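Local coordinates for protein arginyl-trna synthetase (Thermus thermophilus, PDB 1IQ0) that probably catalyses the ATP-dependent attachment of L-arginine to its cognate tRNA, tRNA(Arg), releasing AMP and diphosphate, at residues M1-L6 with K24-P29; Y36-F41 with L78-R83; R89-P94 with D508-E513; E514-A519 with H526-Y531. One frame throughout, in Å; residues are numbered along the deposited sequence.

Contact 1: residues M1-L6 with K24-P29; sequences MLRRAL and KVARAP
The first turn of helix 3-15, with Leu2 at its N-cap, lies beside the chain that leads into the short strand 26-27. The closest CA atoms, those of Arg3 and Val25, are 6.9 Å apart. Val25 comes just before the strand. The backbones do not pair; the contact is made by side chains, one of them bonding to the opposite backbone. Arg3 and Val25 each turn CB toward the other segment and carry most of the contact. The Arg3 chain is straight as far as CD and then turns at chi3 (61°), which places NE 3.9 Å from Val25 CG1. Beyond this bend NH2 donates a hydrogen bond to Val25 O, 3.1 Å long, with an N-H...O angle of 153°. The oxygen lies at the edge of the guanidinium, close to its plane, while NH2 is tilted from the carbonyl plane. NH2 also lies 3.7 Å from Ala26 CA. Val25 CG1 approaches Arg3 O at 3.8 Å. The other branch, CG2, meets Leu6 CD2 at 4.2 Å, the two side chains crossing at about a right angle. On its other terminal nitrogen, NH1, Arg3 forms a salt bridge with Asp511. Arg27 reaches the same aspartate, and Glu7 accepts a hydrogen bond from Val25 N. This is helix-on-sheet packing in the N-terminal domain of arginyl-tRNA synthetase: the first helix is fastened to the approach of an outermost strand of the four-stranded antiparallel sheet.

Contact 2: residues Y36-F41 with L78-R83; sequences YGVPLF and LNFRLR
Leu78 N donates a hydrogen bond to Val38 O, 3.0 Å long. The return bond from Val38 N to Leu78 O is 3.1 Å. Tyr36 and Phe80 form the next hydrogen-bonded pair. Tyr36 N to Phe80 O is nearly straight (174°). The reverse bond, Phe80 N to Tyr36 O, is modelled at 2.5 Å, a doubtful length. Between these pairs Gly37 faces Asn79 in a non-hydrogen-bonded pair, with CA atoms only 3.9 Å apart. Asn79 OD1 sits 3.3 Å from Gly37 CA, on the side where a CB would stand. Tyr36, Val38, Leu78 and Phe80 turn to the opposite face. There Val38 CG1 stands between its backbone N and carbonyl carbon (chi1 62°), which sets it 3.7 Å from Leu78 CB. It also comes up to the edge of the Phe80 ring. Leu82 CD1 meets the edge of the Tyr36 ring at CE1, 3.5 Å away. The Tyr36 hydroxyl is hydrogen-bonded to Asp511. Phe80 packs on Leu6 and Ile10 of helix 3-15, and Leu78 on Leu58 of helix 51-60. These are the two central strands of a four-stranded antiparallel sheet with helices against one face, an alpha+beta fold forming the N-terminal domain.

Contact 3: residues R89-P94 with D508-E513; sequences REALRP and DLLDFE
Glu90 holds CG anti to its backbone N (chi1 167°), which brings CG against Leu510. A bend at chi2 (72°) then swings CD away from that line, and the carboxylate meets Arg93. Arg93 has a straight chain up to CD and bends at chi3 (68°), which carries NE round to the Glu90 carboxylate. Arg93 grips Glu90 side-on: NH2 donates to OE1 at 3.1 Å and NE to OE2 at 3.2 Å. OE1 is met on its syn side, and OE2 from above the carboxylate plane. Across the contact, the same NH2 makes a weak, long bond of 3.5 Å to Glu513 OE1. The Arg93 and Glu513 side chains cross at about a right angle. Glu90 OE1 and Glu513 OE1 are 4.4 Å apart, so the guanidinium probably eases repulsion between the two acids. Arg93 is poorly ordered, and this three-residue salt-bridge network may be mobile. The rest of the contact is made mainly by Leu510. Its CD2 presses against Glu90 CG at 3.3 Å and lies 3.5 Å from Ala91 N. It also touches Ala91 CB at 3.8 Å, and Ala91 CB reaches Leu509 CB at 4.4 Å. Leu509 to Phe512 form a type I beta turn, which puts Leu510 at the bend leading into helix 512-522. The end of helix 84-92 thus rests on the join between helices 500-509 and 512-522. Leu509 continues the packing onto Leu569, Ser572 and Thr576 of helix 562-583 and onto Leu535 of helix 525-544. Ser572 OG is also hydrogen-bonded to Ala91 O, tying helix 84-92 to helix 562-583.

Contact 4: residues E514-A519 with H526-Y531; sequences EAVLEA and HVLAQY
Val527, Ala515 and Leu528 bury the most surface in this antiparallel helical hairpin, made of helices 512-522 and 525-544 in the anticodon-binding domain. The two short segments run at 162° to each other, with axes 8.2 Å apart at closest approach. Such a close approach goes with the small residues Ala515 and Ala519 on the inner face of the first helix. Val527 points at that helix and spreads both methyls over it. CG1, anti to the backbone N (chi1 171°), lies 4.0 Å from Ala515 O. CG2 lies 3.8 Å from Glu518 OE1, whose extended side chain crosses the valine at about a right angle on the more exposed side of the interface. Val527 CB is also 4.4 Å from Ala519 CB. Leu528 works on the other flank. Its CB faces Ala519 CB, and its CG meets Val516 CG2 at 4.3 Å. Val516 and Leu528 both continue onto helix 120-138, at Tyr138 and Ile135, so this flank of the hairpin is covered by the catalytic part of the protein. The contact is largely apolar; Ala515 O and the Glu518 carboxylate are polar, and both lie against Val527. One turn after Val527, Tyr531 passes beside Ala515, its hydroxyl hydrogen-bonded to Asp508 O. Ala515 CB touches the root of this tyrosine, 3.6 Å from Tyr531 CB and 3.8 Å from Tyr531 CG, approaching the ring obliquely.

How the contacts relate
Contacts 1, 2 and 3 are buried; contact 4 is partly buried. Contacts 1 and 2 both involve the N-terminal sheet. Contact 2 pairs two of its strands through backbone bonds, whereas contact 1 uses side chains to set a helix beside the lead-in to another strand. Contact 3 joins distant parts of the sequence and mixes leucine packing with a salt-bridge network whose bond across the contact is weak. Contact 4 is largely apolar and local in sequence, and shares helix 512-522 with contact 3. Polar bonds link the domains: Asp511 of contact 3 forms salt bridges with contact 1 and a hydrogen bond with contact 2, and Arg4 of contact 1 bridges to Glu514 of contact 4.

Contact 1: residues M1-L6 with K24-P29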
# COMPACT_ATOMS: atom_id res chain seq x y z
N MET A 1 0.31 5.61 -23.41
CA MET A 1 1.38 6.25 -22.59
C MET A 1 2.55 6.66 -23.48
O MET A 1 2.38 6.86 -24.68
CB MET A 1 1.87 5.27 -21.52
CG MET A 1 2.74 5.91 -20.45
SD MET A 1 3.52 4.67 -19.43
CE MET A 1 2.06 3.99 -18.61
N LEU A 2 3.73 6.80 -22.88
CA LEU A 2 4.91 7.20 -23.63
C LEU A 2 6.08 6.24 -23.37
O LEU A 2 6.57 5.59 -24.29
CB LEU A 2 5.31 8.63 -23.24
CG LEU A 2 6.25 9.45 -24.14
CD1 LEU A 2 7.55 8.70 -24.34
CD2 LEU A 2 5.57 9.72 -25.47
N ARG A 3 6.51 6.16 -22.11
CA ARG A 3 7.62 5.27 -21.76
C ARG A 3 7.32 3.81 -22.04
O ARG A 3 8.17 3.09 -22.56
CB ARG A 3 7.99 5.44 -20.29
CG ARG A 3 8.66 6.76 -19.98
CD ARG A 3 8.99 6.89 -18.51
NE ARG A 3 9.90 5.85 -18.05
CZ ARG A 3 10.44 5.82 -16.83
NH1 ARG A 3 10.15 6.77 -15.96
NH2 ARG A 3 11.27 4.85 -16.49
N ARG A 4 6.11 3.36 -21.70
CA ARG A 4 5.72 1.98 -21.93
C ARG A 4 5.56 1.72 -23.42
O ARG A 4 5.89 0.63 -23.90
CB ARG A 4 4.40 1.65 -21.20
CG ARG A 4 4.54 1.42 -19.70
CD ARG A 4 5.39 0.19 -19.40
NE ARG A 4 5.70 0.04 -17.97
CZ ARG A 4 4.88 -0.48 -17.06
NH1 ARG A 4 3.68 -0.92 -17.41
NH2 ARG A 4 5.27 -0.58 -15.80
N ALA A 5 5.06 2.71 -24.14
CA ALA A 5 4.88 2.59 -25.58
C ALA A 5 6.26 2.39 -26.20
O ALA A 5 6.42 1.65 -27.19
CB ALA A 5 4.22 3.84 -26.14
N LEU A 6 7.26 3.02 -25.61
CA LEU A 6 8.62 2.91 -26.11
C LEU A 6 9.20 1.53 -25.81
O LEU A 6 9.90 0.95 -26.63
CB LEU A 6 9.50 4.00 -25.49
CG LEU A 6 10.96 4.09 -25.94
CD1 LEU A 6 11.06 4.05 -27.47
CD2 LEU A 6 11.56 5.38 -25.39
N LYS A 24 13.64 -2.63 -19.78
CA LYS A 24 13.03 -1.46 -19.17
C LYS A 24 13.77 -0.18 -19.56
O LYS A 24 15.00 -0.14 -19.57
CB LYS A 24 13.02 -1.58 -17.64
CG LYS A 24 12.23 -2.77 -17.09
CD LYS A 24 10.79 -2.82 -17.59
CE LYS A 24 10.07 -1.49 -17.40
NZ LYS A 24 10.20 -0.97 -16.02
N VAL A 25 13.01 0.85 -19.89
CA VAL A 25 13.59 2.13 -20.26
C VAL A 25 13.63 2.95 -18.97
O VAL A 25 12.82 2.74 -18.06
CB VAL A 25 12.72 2.86 -21.32
CG1 VAL A 25 11.47 3.42 -20.67
CG2 VAL A 25 13.51 3.96 -21.99
N ALA A 26 14.59 3.87 -18.87
CA ALA A 26 14.72 4.71 -17.69
C ALA A 26 15.24 6.08 -18.11
O ALA A 26 15.78 6.22 -19.21
CB ALA A 26 15.68 4.07 -16.68
N ARG A 27 15.08 7.07 -17.25
CA ARG A 27 15.54 8.42 -17.54
C ARG A 27 17.04 8.42 -17.82
O ARG A 27 17.82 7.84 -17.06
CB ARG A 27 15.23 9.35 -16.36
CG ARG A 27 13.76 9.73 -16.25
CD ARG A 27 13.35 10.61 -17.42
NE ARG A 27 13.98 11.92 -17.35
CZ ARG A 27 13.57 12.91 -16.56
NH1 ARG A 27 12.52 12.74 -15.77
NH2 ARG A 27 14.21 14.08 -16.56
N ALA A 28 17.42 9.05 -18.92
CA ALA A 28 18.83 9.12 -19.31
C ALA A 28 19.61 10.07 -18.41
O ALA A 28 19.03 10.96 -17.78
CB ALA A 28 18.94 9.58 -20.77
N PRO A 29 20.94 9.90 -18.34
CA PRO A 29 21.83 10.73 -17.52
C PRO A 29 21.49 12.22 -17.57
O PRO A 29 20.91 12.71 -18.54
CB PRO A 29 23.20 10.43 -18.11
CG PRO A 29 23.08 8.98 -18.46
CD PRO A 29 21.72 8.92 -19.12

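Contact 2: residues Y36-F41 with L78-R83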
# COMPACT_ATOMS: atom_id res chain seq x y z
N TYR A 36 15.52 9.32 -22.56
CA TYR A 36 15.33 7.96 -22.08
C TYR A 36 16.36 7.01 -22.69
O TYR A 36 16.83 7.22 -23.80
CB TYR A 36 13.93 7.45 -22.44
CG TYR A 36 12.82 8.17 -21.71
CD1 TYR A 36 11.95 9.02 -22.39
CD2 TYR A 36 12.65 8.02 -20.34
CE1 TYR A 36 10.93 9.69 -21.72
CE2 TYR A 36 11.64 8.69 -19.66
CZ TYR A 36 10.78 9.52 -20.35
OH TYR A 36 9.79 10.18 -19.67
N GLY A 37 16.70 5.97 -21.94
CA GLY A 37 17.67 5.01 -22.42
C GLY A 37 17.39 3.61 -21.93
O GLY A 37 16.70 3.41 -20.93
N VAL A 38 17.92 2.64 -22.65
CA VAL A 38 17.75 1.25 -22.28
C VAL A 38 19.13 0.61 -22.22
O VAL A 38 19.97 0.83 -23.10
CB VAL A 38 16.87 0.52 -23.32
CG1 VAL A 38 17.55 0.52 -24.68
CG2 VAL A 38 16.60 -0.90 -22.85
N PRO A 39 19.40 -0.16 -21.15
CA PRO A 39 20.70 -0.81 -21.00
C PRO A 39 20.75 -2.14 -21.76
O PRO A 39 19.76 -2.87 -21.80
CB PRO A 39 20.79 -1.02 -19.49
CG PRO A 39 19.36 -1.39 -19.16
CD PRO A 39 18.55 -0.39 -19.97
N LEU A 40 21.88 -2.44 -22.38
CA LEU A 40 22.02 -3.70 -23.11
C LEU A 40 23.20 -4.49 -22.57
O LEU A 40 23.99 -5.05 -23.33
CB LEU A 40 22.20 -3.45 -24.61
CG LEU A 40 20.98 -2.86 -25.32
CD1 LEU A 40 20.96 -1.35 -25.12
CD2 LEU A 40 21.04 -3.18 -26.80
N PHE A 41 23.31 -4.52 -21.24
CA PHE A 41 24.39 -5.23 -20.57
C PHE A 41 23.94 -6.62 -20.16
O PHE A 41 24.71 -7.58 -20.21
CB PHE A 41 24.84 -4.43 -19.35
CG PHE A 41 25.30 -3.04 -19.68
CD1 PHE A 41 26.48 -2.84 -20.39
CD2 PHE A 41 24.54 -1.94 -19.30
CE1 PHE A 41 26.89 -1.55 -20.73
CE2 PHE A 41 24.95 -0.65 -19.64
CZ PHE A 41 26.13 -0.46 -20.35
N LEU A 78 21.11 2.42 -25.35
CA LEU A 78 20.53 2.96 -26.57
C LEU A 78 19.63 4.07 -26.02
O LEU A 78 18.61 3.79 -25.39
CB LEU A 78 19.70 1.93 -27.33
CG LEU A 78 18.98 2.56 -28.54
CD1 LEU A 78 19.99 3.27 -29.45
CD2 LEU A 78 18.23 1.49 -29.32
N ASN A 79 20.04 5.32 -26.23
CA ASN A 79 19.27 6.45 -25.73
C ASN A 79 18.32 7.03 -26.75
O ASN A 79 18.53 6.92 -27.96
CB ASN A 79 20.20 7.55 -25.23
CG ASN A 79 21.01 7.13 -24.02
OD1 ASN A 79 20.55 6.34 -23.19
ND2 ASN A 79 22.21 7.67 -23.89
N PHE A 80 17.26 7.66 -26.26
CA PHE A 80 16.27 8.26 -27.13
C PHE A 80 16.01 9.72 -26.79
O PHE A 80 15.73 10.06 -25.64
CB PHE A 80 14.95 7.49 -27.05
CG PHE A 80 15.08 6.03 -27.33
CD1 PHE A 80 15.49 5.16 -26.32
CD2 PHE A 80 14.80 5.52 -28.59
CE1 PHE A 80 15.64 3.79 -26.58
CE2 PHE A 80 14.94 4.15 -28.86
CZ PHE A 80 15.36 3.29 -27.85
N ARG A 81 16.09 10.58 -27.80
CA ARG A 81 15.82 11.98 -27.61
C ARG A 81 14.41 12.16 -28.16
O ARG A 81 14.13 11.80 -29.30
CB ARG A 81 16.83 12.84 -28.39
CG ARG A 81 16.61 14.35 -28.24
CD ARG A 81 17.93 15.12 -28.41
NE ARG A 81 18.74 14.56 -29.49
CZ ARG A 81 18.48 14.71 -30.78
NH1 ARG A 81 17.42 15.40 -31.18
NH2 ARG A 81 19.28 14.14 -31.68
N LEU A 82 13.51 12.69 -27.33
CA LEU A 82 12.13 12.89 -27.72
C LEU A 82 11.89 14.18 -28.49
O LEU A 82 12.65 15.14 -28.35
CB LEU A 82 11.23 12.87 -26.48
CG LEU A 82 11.28 11.61 -25.60
CD1 LEU A 82 10.31 11.76 -24.43
CD2 LEU A 82 10.92 10.37 -26.43
N ARG A 83 10.85 14.20 -29.31
CA ARG A 83 10.52 15.41 -30.03
C ARG A 83 9.87 16.29 -28.97
O ARG A 83 8.90 15.89 -28.31
CB ARG A 83 9.53 15.15 -31.17
CG ARG A 83 10.08 14.29 -32.30
CD ARG A 83 9.20 14.43 -33.53
NE ARG A 83 7.79 14.23 -33.20
CZ ARG A 83 6.78 14.46 -34.03
NH1 ARG A 83 7.02 14.89 -35.27
NH2 ARG A 83 5.53 14.25 -33.63

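Contact 3: residues R89-P94 with D508-E513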
# COMPACT_ATOMS: atom_id res chain seq x y z
N ARG A 89 3.04 17.56 -25.55
CA ARG A 89 1.69 17.09 -25.81
C ARG A 89 1.32 15.96 -24.85
O ARG A 89 0.24 15.98 -24.24
CB ARG A 89 1.57 16.63 -27.26
CG ARG A 89 0.16 16.54 -27.79
CD ARG A 89 0.15 16.33 -29.29
NE ARG A 89 0.82 17.41 -30.01
CZ ARG A 89 0.40 18.67 -30.04
NH1 ARG A 89 -0.71 19.02 -29.40
NH2 ARG A 89 1.09 19.58 -30.71
N GLU A 90 2.22 15.00 -24.70
CA GLU A 90 1.99 13.87 -23.81
C GLU A 90 1.95 14.31 -22.34
O GLU A 90 1.24 13.72 -21.53
CB GLU A 90 3.08 12.81 -24.01
CG GLU A 90 3.15 11.73 -22.92
CD GLU A 90 2.00 10.72 -22.96
OE1 GLU A 90 1.95 9.85 -22.06
OE2 GLU A 90 1.15 10.79 -23.87
N ALA A 91 2.72 15.34 -21.99
CA ALA A 91 2.74 15.82 -20.61
C ALA A 91 1.43 16.52 -20.27
O ALA A 91 0.96 16.46 -19.14
CB ALA A 91 3.90 16.78 -20.39
N LEU A 92 0.83 17.17 -21.26
CA LEU A 92 -0.41 17.89 -21.04
C LEU A 92 -1.65 16.98 -21.00
O LEU A 92 -2.63 17.30 -20.32
CB LEU A 92 -0.59 18.98 -22.10
CG LEU A 92 0.51 20.04 -22.08
CD1 LEU A 92 0.15 21.17 -23.04
CD2 LEU A 92 0.67 20.58 -20.66
N ARG A 93 -1.59 15.86 -21.71
CA ARG A 93 -2.70 14.91 -21.75
C ARG A 93 -3.16 14.52 -20.35
O ARG A 93 -2.33 14.24 -19.47
CB ARG A 93 -2.28 13.65 -22.53
CG ARG A 93 -3.37 12.59 -22.64
CD ARG A 93 -2.91 11.39 -23.48
NE ARG A 93 -1.85 10.61 -22.84
CZ ARG A 93 -1.99 9.96 -21.68
NH1 ARG A 93 -3.15 9.99 -21.03
NH2 ARG A 93 -0.98 9.27 -21.18
N PRO A 94 -4.48 14.49 -20.10
CA PRO A 94 -5.01 14.12 -18.78
C PRO A 94 -4.74 12.66 -18.43
O PRO A 94 -4.96 11.76 -19.25
CB PRO A 94 -6.50 14.42 -18.92
CG PRO A 94 -6.76 14.13 -20.37
CD PRO A 94 -5.57 14.78 -21.05
N ASP A 508 9.47 15.41 -16.34
CA ASP A 508 9.27 14.77 -15.04
C ASP A 508 7.83 14.29 -14.94
O ASP A 508 7.55 13.27 -14.31
CB ASP A 508 9.58 15.73 -13.90
CG ASP A 508 11.06 15.99 -13.77
OD1 ASP A 508 11.84 15.06 -14.08
OD2 ASP A 508 11.44 17.10 -13.37
N LEU A 509 6.92 15.01 -15.59
CA LEU A 509 5.51 14.62 -15.59
C LEU A 509 5.28 13.32 -16.36
O LEU A 509 4.33 12.58 -16.08
CB LEU A 509 4.67 15.75 -16.19
CG LEU A 509 4.37 16.90 -15.23
CD1 LEU A 509 3.80 18.09 -16.01
CD2 LEU A 509 3.38 16.43 -14.17
N LEU A 510 6.14 13.04 -17.34
CA LEU A 510 6.00 11.83 -18.14
C LEU A 510 6.37 10.56 -17.38
O LEU A 510 6.13 9.46 -17.86
CB LEU A 510 6.86 11.91 -19.42
CG LEU A 510 6.58 13.00 -20.46
CD1 LEU A 510 7.24 12.59 -21.77
CD2 LEU A 510 5.10 13.18 -20.68
N ASP A 511 6.95 10.73 -16.19
CA ASP A 511 7.36 9.58 -15.37
C ASP A 511 6.32 9.15 -14.35
O ASP A 511 6.50 8.14 -13.67
CB ASP A 511 8.66 9.89 -14.64
CG ASP A 511 9.82 10.10 -15.58
OD1 ASP A 511 9.85 9.43 -16.63
OD2 ASP A 511 10.70 10.92 -15.27
N PHE A 512 5.22 9.89 -14.25
CA PHE A 512 4.17 9.58 -13.29
C PHE A 512 3.53 8.19 -13.44
O PHE A 512 3.41 7.45 -12.46
CB PHE A 512 3.08 10.63 -13.36
CG PHE A 512 1.87 10.30 -12.53
CD1 PHE A 512 1.97 10.22 -11.14
CD2 PHE A 512 0.64 10.05 -13.14
CE1 PHE A 512 0.86 9.89 -10.37
CE2 PHE A 512 -0.48 9.72 -12.37
CZ PHE A 512 -0.37 9.64 -10.99
N GLU A 513 3.09 7.87 -14.65
CA GLU A 513 2.43 6.59 -14.87
C GLU A 513 3.36 5.41 -14.60
O GLU A 513 2.92 4.38 -14.09
CB GLU A 513 1.86 6.54 -16.30
CG GLU A 513 0.79 7.62 -16.54
CD GLU A 513 -0.05 7.39 -17.79
OE1 GLU A 513 0.53 7.16 -18.88
OE2 GLU A 513 -1.29 7.45 -17.70

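Contact 4: residues E514-A519 with H526-Y531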
# COMPACT_ATOMS: atom_id res chain seq x y z
N GLU A 514 4.64 5.55 -14.91
CA GLU A 514 5.59 4.48 -14.66
C GLU A 514 5.77 4.27 -13.16
O GLU A 514 5.92 3.13 -12.69
CB GLU A 514 6.94 4.78 -15.31
CG GLU A 514 7.94 3.64 -15.21
CD GLU A 514 7.43 2.34 -15.82
OE1 GLU A 514 6.87 2.38 -16.94
OE2 GLU A 514 7.59 1.27 -15.19
N ALA A 515 5.78 5.36 -12.41
CA ALA A 515 5.94 5.27 -10.96
C ALA A 515 4.73 4.54 -10.39
O ALA A 515 4.86 3.72 -9.48
CB ALA A 515 6.05 6.67 -10.34
N VAL A 516 3.55 4.83 -10.92
CA VAL A 516 2.33 4.17 -10.45
C VAL A 516 2.30 2.67 -10.79
O VAL A 516 1.99 1.84 -9.93
CB VAL A 516 1.08 4.83 -11.04
CG1 VAL A 516 -0.15 4.03 -10.63
CG2 VAL A 516 0.96 6.26 -10.54
N LEU A 517 2.64 2.33 -12.03
CA LEU A 517 2.63 0.94 -12.46
C LEU A 517 3.73 0.11 -11.81
O LEU A 517 3.51 -1.06 -11.48
CB LEU A 517 2.74 0.86 -13.98
CG LEU A 517 1.52 1.44 -14.71
CD1 LEU A 517 1.70 1.32 -16.22
CD2 LEU A 517 0.26 0.70 -14.26
N GLU A 518 4.91 0.69 -11.62
CA GLU A 518 5.97 -0.06 -10.98
C GLU A 518 5.57 -0.33 -9.54
O GLU A 518 5.75 -1.43 -9.03
CB GLU A 518 7.30 0.71 -10.99
CG GLU A 518 8.35 0.07 -10.09
CD GLU A 518 9.69 0.76 -10.15
OE1 GLU A 518 10.49 0.57 -9.21
OE2 GLU A 518 9.97 1.48 -11.14
N ALA A 519 5.01 0.69 -8.88
CA ALA A 519 4.58 0.54 -7.49
C ALA A 519 3.52 -0.54 -7.39
O ALA A 519 3.52 -1.32 -6.44
CB ALA A 519 4.03 1.86 -6.98
N HIS A 526 6.29 3.09 -1.82
CA HIS A 526 7.36 4.07 -1.63
C HIS A 526 7.90 4.60 -2.96
O HIS A 526 8.46 5.70 -3.00
CB HIS A 526 8.51 3.49 -0.80
CG HIS A 526 9.34 2.47 -1.51
ND1 HIS A 526 9.09 1.12 -1.43
CD2 HIS A 526 10.41 2.61 -2.32
CE1 HIS A 526 9.98 0.47 -2.16
NE2 HIS A 526 10.79 1.35 -2.71
N VAL A 527 7.74 3.84 -4.04
CA VAL A 527 8.21 4.29 -5.35
C VAL A 527 7.35 5.46 -5.82
O VAL A 527 7.84 6.40 -6.44
CB VAL A 527 8.17 3.14 -6.39
CG1 VAL A 527 8.46 3.68 -7.78
CG2 VAL A 527 9.22 2.08 -6.02
N LEU A 528 6.06 5.42 -5.50
CA LEU A 528 5.17 6.51 -5.90
C LEU A 528 5.46 7.70 -5.00
O LEU A 528 5.51 8.84 -5.45
CB LEU A 528 3.71 6.10 -5.73
CG LEU A 528 2.65 6.79 -6.60
CD1 LEU A 528 1.39 6.96 -5.78
CD2 LEU A 528 3.13 8.14 -7.11
N ALA A 529 5.64 7.42 -3.71
CA ALA A 529 5.92 8.46 -2.74
C ALA A 529 7.16 9.22 -3.15
O ALA A 529 7.18 10.44 -3.15
CB ALA A 529 6.11 7.84 -1.35
N GLN A 530 8.21 8.48 -3.51
CA GLN A 530 9.46 9.10 -3.92
C GLN A 530 9.27 9.91 -5.21
O GLN A 530 9.83 10.99 -5.35
CB GLN A 530 10.54 8.03 -4.12
CG GLN A 530 11.92 8.57 -4.47
CD GLN A 530 12.42 9.59 -3.46
OE1 GLN A 530 12.47 9.32 -2.26
NE2 GLN A 530 12.77 10.78 -3.94
N TYR A 531 8.48 9.39 -6.14
CA TYR A 531 8.23 10.14 -7.37
C TYR A 531 7.57 11.48 -7.06
O TYR A 531 7.88 12.50 -7.69
CB TYR A 531 7.29 9.37 -8.32
CG TYR A 531 6.81 10.24 -9.46
CD1 TYR A 531 7.67 10.59 -10.51
CD2 TYR A 531 5.52 10.77 -9.47
CE1 TYR A 531 7.26 11.46 -11.53
CE2 TYR A 531 5.10 11.65 -10.49
CZ TYR A 531 5.98 11.98 -11.52
OH TYR A 531 5.59 12.84 -12.52